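Local coordinates for protein short chain dehydrogenase/reductase (Acinetobacter baumannii, PDB 4IUY) that probably catalyses the NAD(P)(H)-dependent oxidation or reduction of a substrate not yet identified, at residues D[86-89]-D[90-93]; D[185-188]-D[189-192]; D[239-242]-D[243-246]. One frame throughout, in Å; residues are numbered along the deposited sequence.

Contact 1 (D[86-89]-D[90-93]); sequences VNDR and SAVK
The chain turns into a helix here: Val-92 N donates to Asp-88 O over 3.2 Å and Lys-93 N to Arg-89 O over 2.9 Å. Asp-88 is the N-cap. Its chi1 of -171° swings CG beside its own carbonyl carbon, which brings the carboxylate back over the first turn. One carboxylate oxygen, OD1, accepts both bonds. Ala-91 N reaches Asp-88 OD1 from above the carboxylate plane at 3.1 Å. Ser-90 OG donates to the syn lone pair of Asp-88 OD1 at 2.9 Å. The cap therefore serves an N-H of the first turn, and the partial positive charge of the helix start would probably favour a charged Asp-88. On that same face, Ala-91 CB packs against Asp-88 CG at 3.4 Å. This helix, 89-101, follows strand 79-83 at one edge of the Rossmann-fold sheet. In relatives the loop after this strand lies beside the adenine of the cofactor. Val-92 CG2 packs against Asp-88 O at 3.4 Å. Arg-89 leads away from the turn. Its guanidinium pairs with Glu-146 of helix 126-153 and with Asp-126 of the second subunit.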
ATOM      1  N   VAL D  86      30.849  -3.953   1.395  1.00 73.56           N
ATOM      2  CA  VAL D  86      29.830  -2.906   1.269  1.00 75.77           C
ATOM      3  C   VAL D  86      29.437  -2.301   2.627  1.00 74.19           C
ATOM      4  O   VAL D  86      28.886  -1.203   2.675  1.00 77.30           O
ATOM      5  CB  VAL D  86      28.557  -3.389   0.501  1.00 85.53           C
ATOM      6  CG1 VAL D  86      28.443  -2.693  -0.846  1.00 78.61           C
ATOM      7  CG2 VAL D  86      28.554  -4.898   0.333  1.00 89.77           C
ATOM      8  N   ASN D  87      29.746  -3.006   3.717  1.00 72.32           N
ATOM      9  CA  ASN D  87      29.497  -2.514   5.079  1.00 68.02           C
ATOM     10  C   ASN D  87      30.584  -1.630   5.673  1.00 67.38           C
ATOM     11  O   ASN D  87      30.416  -1.082   6.768  1.00 67.77           O
ATOM     12  CB  ASN D  87      29.233  -3.686   6.013  1.00 76.61           C
ATOM     13  CG  ASN D  87      27.822  -4.216   5.867  1.00 78.45           C
ATOM     14  OD1 ASN D  87      26.870  -3.598   6.359  1.00 85.69           O
ATOM     15  ND2 ASN D  87      27.670  -5.340   5.154  1.00 54.50           N
ATOM     16  N   ASP D  88      31.696  -1.515   4.943  1.00 65.05           N
ATOM     17  CA  ASP D  88      32.852  -0.704   5.323  1.00 69.32           C
ATOM     18  C   ASP D  88      32.710   0.707   4.738  1.00 67.10           C
ATOM     19  O   ASP D  88      33.040   0.953   3.571  1.00 59.97           O
ATOM     20  CB  ASP D  88      34.118  -1.399   4.791  1.00 69.35           C
ATOM     21  CG  ASP D  88      35.407  -0.781   5.290  1.00 77.71           C
ATOM     22  OD1 ASP D  88      35.405   0.388   5.715  1.00 85.73           O
ATOM     23  OD2 ASP D  88      36.440  -1.489   5.257  1.00 78.72           O
ATOM     24  N   ARG D  89      32.233   1.634   5.562  1.00 49.34           N
ATOM     25  CA  ARG D  89      31.999   3.005   5.114  1.00 52.94           C
ATOM     26  C   ARG D  89      33.285   3.716   4.650  1.00 54.30           C
ATOM     27  O   ARG D  89      33.264   4.479   3.678  1.00 51.90           O
ATOM     28  CB  ARG D  89      31.325   3.833   6.198  1.00 49.53           C
ATOM     29  CG  ARG D  89      31.123   5.269   5.778  1.00 53.35           C
ATOM     30  CD  ARG D  89      30.678   6.159   6.928  1.00 50.50           C
ATOM     31  NE  ARG D  89      29.358   5.795   7.438  1.00 54.00           N
ATOM     32  CZ  ARG D  89      28.210   6.227   6.929  1.00 51.18           C
ATOM     33  NH1 ARG D  89      28.200   6.996   5.847  1.00 50.46           N
ATOM     34  NH2 ARG D  89      27.066   5.859   7.483  1.00 47.16           N
ATOM     35  N   SER D  90      34.376   3.518   5.381  1.00 52.31           N
ATOM     36  CA  SER D  90      35.634   4.169   5.029  1.00 56.98           C
ATOM     37  C   SER D  90      36.194   3.646   3.701  1.00 60.63           C
ATOM     38  O   SER D  90      36.790   4.404   2.934  1.00 53.91           O
ATOM     39  CB  SER D  90      36.664   4.054   6.161  1.00 65.12           C
ATOM     40  OG  SER D  90      37.010   2.704   6.395  1.00 75.35           O
ATOM     41  N   ALA D  91      35.973   2.363   3.421  1.00 54.68           N
ATOM     42  CA  ALA D  91      36.394   1.790   2.146  1.00 51.97           C
ATOM     43  C   ALA D  91      35.615   2.427   0.985  1.00 50.45           C
ATOM     44  O   ALA D  91      36.171   2.740  -0.066  1.00 53.64           O
ATOM     45  CB  ALA D  91      36.232   0.290   2.157  1.00 58.50           C
ATOM     46  N   VAL D  92      34.323   2.626   1.181  1.00 49.08           N
ATOM     47  CA  VAL D  92      33.510   3.284   0.172  1.00 47.81           C
ATOM     48  C   VAL D  92      33.967   4.730  -0.038  1.00 56.93           C
ATOM     49  O   VAL D  92      34.118   5.198  -1.164  1.00 58.08           O
ATOM     50  CB  VAL D  92      32.025   3.242   0.572  1.00 46.39           C
ATOM     51  CG1 VAL D  92      31.176   4.036  -0.413  1.00 45.32           C
ATOM     52  CG2 VAL D  92      31.557   1.787   0.657  1.00 45.51           C
ATOM     53  N   LYS D  93      34.189   5.425   1.068  1.00 59.48           N
ATOM     54  CA  LYS D  93      34.655   6.802   1.073  1.00 57.53           C
ATOM     55  C   LYS D  93      36.001   6.932   0.355  1.00 65.62           C
ATOM     56  O   LYS D  93      36.193   7.846  -0.448  1.00 68.86           O
ATOM     57  CB  LYS D  93      34.759   7.295   2.515  1.00 57.55           C
ATOM     58  CG  LYS D  93      34.882   8.795   2.656  1.00 62.64           C
ATOM     59  CD  LYS D  93      34.585   9.206   4.099  1.00 68.02           C
ATOM     60  CE  LYS D  93      35.151  10.569   4.391  1.00 78.90           C
ATOM     61  NZ  LYS D  93      34.626  11.562   3.406  1.00 83.20           N
TER

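Contact 2 (D[185-188]-D[189-192]); sequences LRHL and TEVM
His-187 and Glu-190 meet one turn apart on helix 176-196, the crossover helix of a beta-alpha-beta unit in the Rossmann fold. Chi1 of -165° sends the His-187 ring along the helix toward Glu-190. His-187 CB lies 4.0 Å from Glu-190 OE1. CG is closer to that oxygen, and ND1 is bonded to it: His-187 ND1 donates to Glu-190 OE1 over 2.7 Å at an N-H...O angle of 165°. The oxygen sits near the ring plane and is met on its anti side, somewhat out of the carboxylate plane. The ring and carboxylate planes are 73° apart. Val-191 CG2 lies 4.2 Å above the ring centroid of His-187, a CH-pi contact over one face. At the tip, NE2 bonds to Ser-170 O of the second subunit. Acceptors at both ring nitrogens are consistent with a positively charged imidazole. Glu-190 also faces Arg-186, but that salt bridge is long, and Arg-186 NE pairs with Glu-262. A water joins Arg-186 NH1 to Glu-190 OE1. On the apolar side, Leu-188 CG touches the selenium of Met-192, a selenomethionine, at 3.8 Å. Leu-185 O accepts twice from Thr-189: from N and, above the carbonyl plane, from OG1 at 2.8 Å.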
ATOM      1  N   LEU D 185      14.312  -0.912   3.122  1.00 34.79           N
ATOM      2  CA  LEU D 185      14.962  -0.229   2.019  1.00 40.43           C
ATOM      3  C   LEU D 185      13.934   0.468   1.129  1.00 42.22           C
ATOM      4  O   LEU D 185      14.149   1.612   0.695  1.00 36.03           O
ATOM      5  CB  LEU D 185      15.814  -1.200   1.210  1.00 34.53           C
ATOM      6  CG  LEU D 185      16.602  -0.613   0.040  1.00 42.86           C
ATOM      7  CD1 LEU D 185      17.522   0.500   0.484  1.00 35.10           C
ATOM      8  CD2 LEU D 185      17.352  -1.696  -0.756  1.00 34.48           C
ATOM      9  N   ARG D 186      12.794  -0.190   0.920  1.00 35.28           N
ATOM     10  CA  ARG D 186      11.723   0.399   0.114  1.00 36.07           C
ATOM     11  C   ARG D 186      11.260   1.730   0.698  1.00 37.82           C
ATOM     12  O   ARG D 186      11.141   2.724  -0.016  1.00 36.18           O
ATOM     13  CB  ARG D 186      10.521  -0.544  -0.013  1.00 37.43           C
ATOM     14  CG  ARG D 186       9.414   0.018  -0.902  1.00 33.02           C
ATOM     15  CD  ARG D 186       8.161  -0.868  -0.872  1.00 46.57           C
ATOM     16  NE  ARG D 186       7.325  -0.572  -2.029  1.00 46.97           N
ATOM     17  CZ  ARG D 186       6.422   0.403  -2.078  1.00 46.33           C
ATOM     18  NH1 ARG D 186       6.213   1.187  -1.016  1.00 42.20           N
ATOM     19  NH2 ARG D 186       5.728   0.599  -3.196  1.00 39.00           N
ATOM     20  N   HIS D 187      11.007   1.771   1.996  1.00 34.13           N
ATOM     21  CA  HIS D 187      10.532   3.023   2.561  1.00 38.07           C
ATOM     22  C   HIS D 187      11.640   4.085   2.625  1.00 35.18           C
ATOM     23  O   HIS D 187      11.360   5.287   2.495  1.00 40.28           O
ATOM     24  CB  HIS D 187       9.914   2.811   3.940  1.00 35.55           C
ATOM     25  CG  HIS D 187       9.107   3.972   4.425  1.00 35.52           C
ATOM     26  ND1 HIS D 187       8.316   4.724   3.583  1.00 38.60           N
ATOM     27  CD2 HIS D 187       8.919   4.475   5.669  1.00 37.24           C
ATOM     28  CE1 HIS D 187       7.698   5.664   4.282  1.00 40.62           C
ATOM     29  NE2 HIS D 187       8.033   5.524   5.553  1.00 37.79           N
ATOM     30  N   LEU D 188      12.880   3.634   2.818  1.00 35.31           N
ATOM     31  CA  LEU D 188      14.036   4.525   2.851  1.00 35.97           C
ATOM     32  C   LEU D 188      14.212   5.188   1.490  1.00 42.76           C
ATOM     33  O   LEU D 188      14.562   6.358   1.405  1.00 42.15           O
ATOM     34  CB  LEU D 188      15.309   3.770   3.252  1.00 36.22           C
ATOM     35  CG  LEU D 188      16.571   4.639   3.443  1.00 44.09           C
ATOM     36  CD1 LEU D 188      16.306   5.699   4.500  1.00 41.78           C
ATOM     37  CD2 LEU D 188      17.784   3.818   3.822  1.00 37.48           C
ATOM     38  N   THR D 189      13.949   4.429   0.434  1.00 35.09           N
ATOM     39  CA  THR D 189      13.947   4.972  -0.906  1.00 43.43           C
ATOM     40  C   THR D 189      12.991   6.186  -0.986  1.00 40.63           C
ATOM     41  O   THR D 189      13.371   7.264  -1.458  1.00 48.72           O
ATOM     42  CB  THR D 189      13.562   3.881  -1.934  1.00 40.24           C
ATOM     43  OG1 THR D 189      14.472   2.775  -1.824  1.00 35.15           O
ATOM     44  CG2 THR D 189      13.577   4.425  -3.344  1.00 34.29           C
ATOM     45  N   GLU D 190      11.781   6.029  -0.464  1.00 36.56           N
ATOM     46  CA  GLU D 190      10.803   7.122  -0.443  1.00 38.28           C
ATOM     47  C   GLU D 190      11.267   8.309   0.385  1.00 44.62           C
ATOM     48  O   GLU D 190      11.125   9.471  -0.039  1.00 37.46           O
ATOM     49  CB  GLU D 190       9.460   6.624   0.084  1.00 35.48           C
ATOM     50  CG  GLU D 190       8.887   5.464  -0.750  1.00 62.93           C
ATOM     51  CD  GLU D 190       7.616   4.825  -0.165  1.00 61.31           C
ATOM     52  OE1 GLU D 190       7.640   4.328   0.994  1.00 57.12           O
ATOM     53  OE2 GLU D 190       6.586   4.842  -0.880  1.00 60.97           O
ATOM     54  N   VAL D 191      11.801   8.011   1.571  1.00 36.94           N
ATOM     55  CA  VAL D 191      12.280   9.045   2.494  1.00 45.07           C
ATOM     56  C   VAL D 191      13.484   9.801   1.897  1.00 43.70           C
ATOM     57  O   VAL D 191      13.538  11.025   1.940  1.00 45.65           O
ATOM     58  CB  VAL D 191      12.637   8.436   3.889  1.00 49.46           C
ATOM     59  CG1 VAL D 191      13.267   9.472   4.787  1.00 52.78           C
ATOM     60  CG2 VAL D 191      11.389   7.869   4.557  1.00 50.30           C
HETATM   61  N   MSE D 192      14.418   9.057   1.309  1.00 39.30           N
HETATM   62  CA  MSE D 192      15.563   9.650   0.647  1.00 42.28           C
HETATM   63  C   MSE D 192      15.108  10.500  -0.530  1.00 44.53           C
HETATM   64  O   MSE D 192      15.652  11.574  -0.775  1.00 44.30           O
HETATM   65  CB  MSE D 192      16.533   8.587   0.182  1.00 38.11           C
HETATM   66  CG  MSE D 192      17.323   7.907   1.287  1.00 45.50           C
HETATM   67 SE   MSE D 192      18.384   6.400   0.542  0.86 57.65          SE
HETATM   68  CE  MSE D 192      19.070   7.282  -1.042  1.00 73.98           C
TER
HETATM   69  O   HOH W   1       7.639   1.456   1.401  1.00 57.67           O

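Contact 3 (D[239-242]-D[243-246]); sequences EFDD and LNGP
Asp-241 and Asn-244 lie side by side, both side chains pointing the same way. Each carries its CG beside the backbone N and away from the carbonyl carbon (chi1 -67° in Asn-244), which sends the two along together. Their carboxylate and amide planes are turned 76° against each other. Asn-244 ND2 approaches Asp-241 OD1 at 3.2 Å, but the N-H...O angle is only 123°, so the bond is weak. The other end of the amide has a firmer partner, since Asn-244 OD1 accepts from His-42 NE2 on helix 38-49. The amide is thus turned with its oxygen toward that helix and its nitrogen toward Asp-241. Leu-243 goes another way. Its CB rests on Phe-240 O at 3.3 Å, and its CG follows close to the same oxygen. Farther out, Leu-243 reaches Leu-39 and Val-265.

The backbone leads into helix 244-251, which lies beside strand 262-265 at one edge of the Rossmann-fold sheet. The approach is made of successive i to i+3 bonds. Leu-243 N donates to Phe-240 O at 3.0 Å, and Asn-244 N to Asp-241 O at 3.2 Å. Both donors stand well above the carbonyl planes. One residue earlier Asp-242 N bonds to Glu-239 O. The Asp-242 side chain folds back over that turn, where its OD2 accepts from Glu-239 N at 3.0 Å, from above the carboxylate plane. A water bridges the next step: it is hydrogen-bonded to Asp-241 O and accepts from Gly-245 N, 2.8 Å away. Pro-246 has no N-H to give to Asp-242 O. Its CD sits against that oxygen instead, 3.7 Å away. Pro-246 also packs on Ile-258 of the third subunit, and Asp-242 on Gly-257 of the same subunit.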
ATOM      1  N   GLU D 239      13.538 -12.693 -16.061  1.00 44.24           N
ATOM      2  CA  GLU D 239      14.805 -12.694 -16.794  1.00 43.03           C
ATOM      3  C   GLU D 239      15.515 -11.383 -16.538  1.00 40.66           C
ATOM      4  O   GLU D 239      14.849 -10.346 -16.422  1.00 38.03           O
ATOM      5  CB  GLU D 239      14.553 -12.818 -18.296  1.00 44.21           C
ATOM      6  CG  GLU D 239      13.849 -14.102 -18.706  1.00 50.90           C
ATOM      7  CD  GLU D 239      14.766 -15.306 -18.709  1.00 68.62           C
ATOM      8  OE1 GLU D 239      15.988 -15.135 -18.515  1.00 82.09           O
ATOM      9  OE2 GLU D 239      14.268 -16.435 -18.912  1.00 77.64           O
ATOM     10  N   PHE D 240      16.850 -11.401 -16.537  1.00 40.52           N
ATOM     11  CA  PHE D 240      17.651 -10.176 -16.333  1.00 40.28           C
ATOM     12  C   PHE D 240      17.240  -9.061 -17.308  1.00 39.46           C
ATOM     13  O   PHE D 240      17.155  -7.904 -16.941  1.00 51.25           O
ATOM     14  CB  PHE D 240      19.140 -10.486 -16.506  1.00 44.56           C
ATOM     15  CG  PHE D 240      19.748 -11.243 -15.354  1.00 46.46           C
ATOM     16  CD1 PHE D 240      19.150 -11.231 -14.099  1.00 46.95           C
ATOM     17  CD2 PHE D 240      20.911 -11.985 -15.538  1.00 44.45           C
ATOM     18  CE1 PHE D 240      19.707 -11.919 -13.055  1.00 44.89           C
ATOM     19  CE2 PHE D 240      21.479 -12.686 -14.497  1.00 45.32           C
ATOM     20  CZ  PHE D 240      20.883 -12.648 -13.248  1.00 48.02           C
ATOM     21  N   ASP D 241      16.993  -9.441 -18.556  1.00 42.85           N
ATOM     22  CA  ASP D 241      16.551  -8.524 -19.595  1.00 45.64           C
ATOM     23  C   ASP D 241      15.270  -7.785 -19.260  1.00 49.98           C
ATOM     24  O   ASP D 241      15.062  -6.665 -19.755  1.00 42.66           O
ATOM     25  CB  ASP D 241      16.357  -9.257 -20.929  1.00 49.64           C
ATOM     26  CG  ASP D 241      17.649  -9.470 -21.669  1.00 63.49           C
ATOM     27  OD1 ASP D 241      18.614  -8.712 -21.416  1.00 71.92           O
ATOM     28  OD2 ASP D 241      17.692 -10.372 -22.525  1.00 67.35           O
ATOM     29  N   ASP D 242      14.425  -8.388 -18.417  1.00 37.88           N
ATOM     30  CA  ASP D 242      13.177  -7.720 -18.036  1.00 36.45           C
ATOM     31  C   ASP D 242      13.447  -6.402 -17.306  1.00 43.70           C
ATOM     32  O   ASP D 242      12.568  -5.537 -17.268  1.00 36.44           O
ATOM     33  CB  ASP D 242      12.293  -8.630 -17.165  1.00 35.88           C
ATOM     34  CG  ASP D 242      11.770  -9.850 -17.927  1.00 49.67           C
ATOM     35  OD1 ASP D 242      11.698  -9.786 -19.179  1.00 52.59           O
ATOM     36  OD2 ASP D 242      11.437 -10.873 -17.272  1.00 37.59           O
ATOM     37  N   LEU D 243      14.657  -6.265 -16.752  1.00 35.51           N
ATOM     38  CA  LEU D 243      15.063  -5.121 -15.922  1.00 39.30           C
ATOM     39  C   LEU D 243      15.675  -3.948 -16.693  1.00 37.84           C
ATOM     40  O   LEU D 243      15.815  -2.839 -16.169  1.00 41.85           O
ATOM     41  CB  LEU D 243      16.084  -5.571 -14.855  1.00 36.82           C
ATOM     42  CG  LEU D 243      15.589  -6.786 -14.067  1.00 42.99           C
ATOM     43  CD1 LEU D 243      16.618  -7.230 -13.025  1.00 47.22           C
ATOM     44  CD2 LEU D 243      14.248  -6.456 -13.430  1.00 37.67           C
ATOM     45  N   ASN D 244      16.060  -4.208 -17.927  1.00 36.57           N
ATOM     46  CA  ASN D 244      16.755  -3.223 -18.723  1.00 42.04           C
ATOM     47  C   ASN D 244      15.993  -1.912 -18.843  1.00 42.97           C
ATOM     48  O   ASN D 244      16.529  -0.838 -18.549  1.00 48.59           O
ATOM     49  CB  ASN D 244      17.117  -3.821 -20.079  1.00 39.31           C
ATOM     50  CG  ASN D 244      18.163  -4.945 -19.950  1.00 44.23           C
ATOM     51  OD1 ASN D 244      18.572  -5.304 -18.847  1.00 47.66           O
ATOM     52  ND2 ASN D 244      18.575  -5.508 -21.073  1.00 45.49           N
ATOM     53  N   GLY D 245      14.725  -2.012 -19.229  1.00 44.04           N
ATOM     54  CA  GLY D 245      13.892  -0.838 -19.402  1.00 37.24           C
ATOM     55  C   GLY D 245      13.789   0.037 -18.164  1.00 35.01           C
ATOM     56  O   GLY D 245      14.044   1.232 -18.243  1.00 35.36           O
ATOM     57  N   PRO D 246      13.367  -0.538 -17.030  1.00 34.34           N
ATOM     58  CA  PRO D 246      13.312   0.243 -15.788  1.00 32.87           C
ATOM     59  C   PRO D 246      14.679   0.820 -15.365  1.00 39.88           C
ATOM     60  O   PRO D 246      14.738   1.944 -14.867  1.00 46.17           O
ATOM     61  CB  PRO D 246      12.828  -0.779 -14.756  1.00 32.96           C
ATOM     62  CG  PRO D 246      12.065  -1.789 -15.536  1.00 33.34           C
ATOM     63  CD  PRO D 246      12.761  -1.884 -16.873  1.00 33.69           C
TER
HETATM   64  O   HOH W   2      13.502  -4.376 -20.237  1.00 38.46           O

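The contacts do not touch. The centres of contacts 1 and 2 are about 20 Å apart, those of contacts 2 and 3 about 22 Å. Contacts 1 and 3 lie on opposite sides of the chain's centre, about 28 Å between centres. Helix 126-153 touches both contacts 1 and 2. Contact 2 faces the second subunit, consistent with the four-helix interface common in this family; contact 1 reaches that subunit through Arg-89, whereas contact 3 faces the third. Strand 262-265 links contact 3 to contact 2, through Val-265 and Glu-262. Contact 2 lies on the helix that opens with the family's Tyr-x-x-x-Lys motif, so it is probably near the active site. No cofactor is bound.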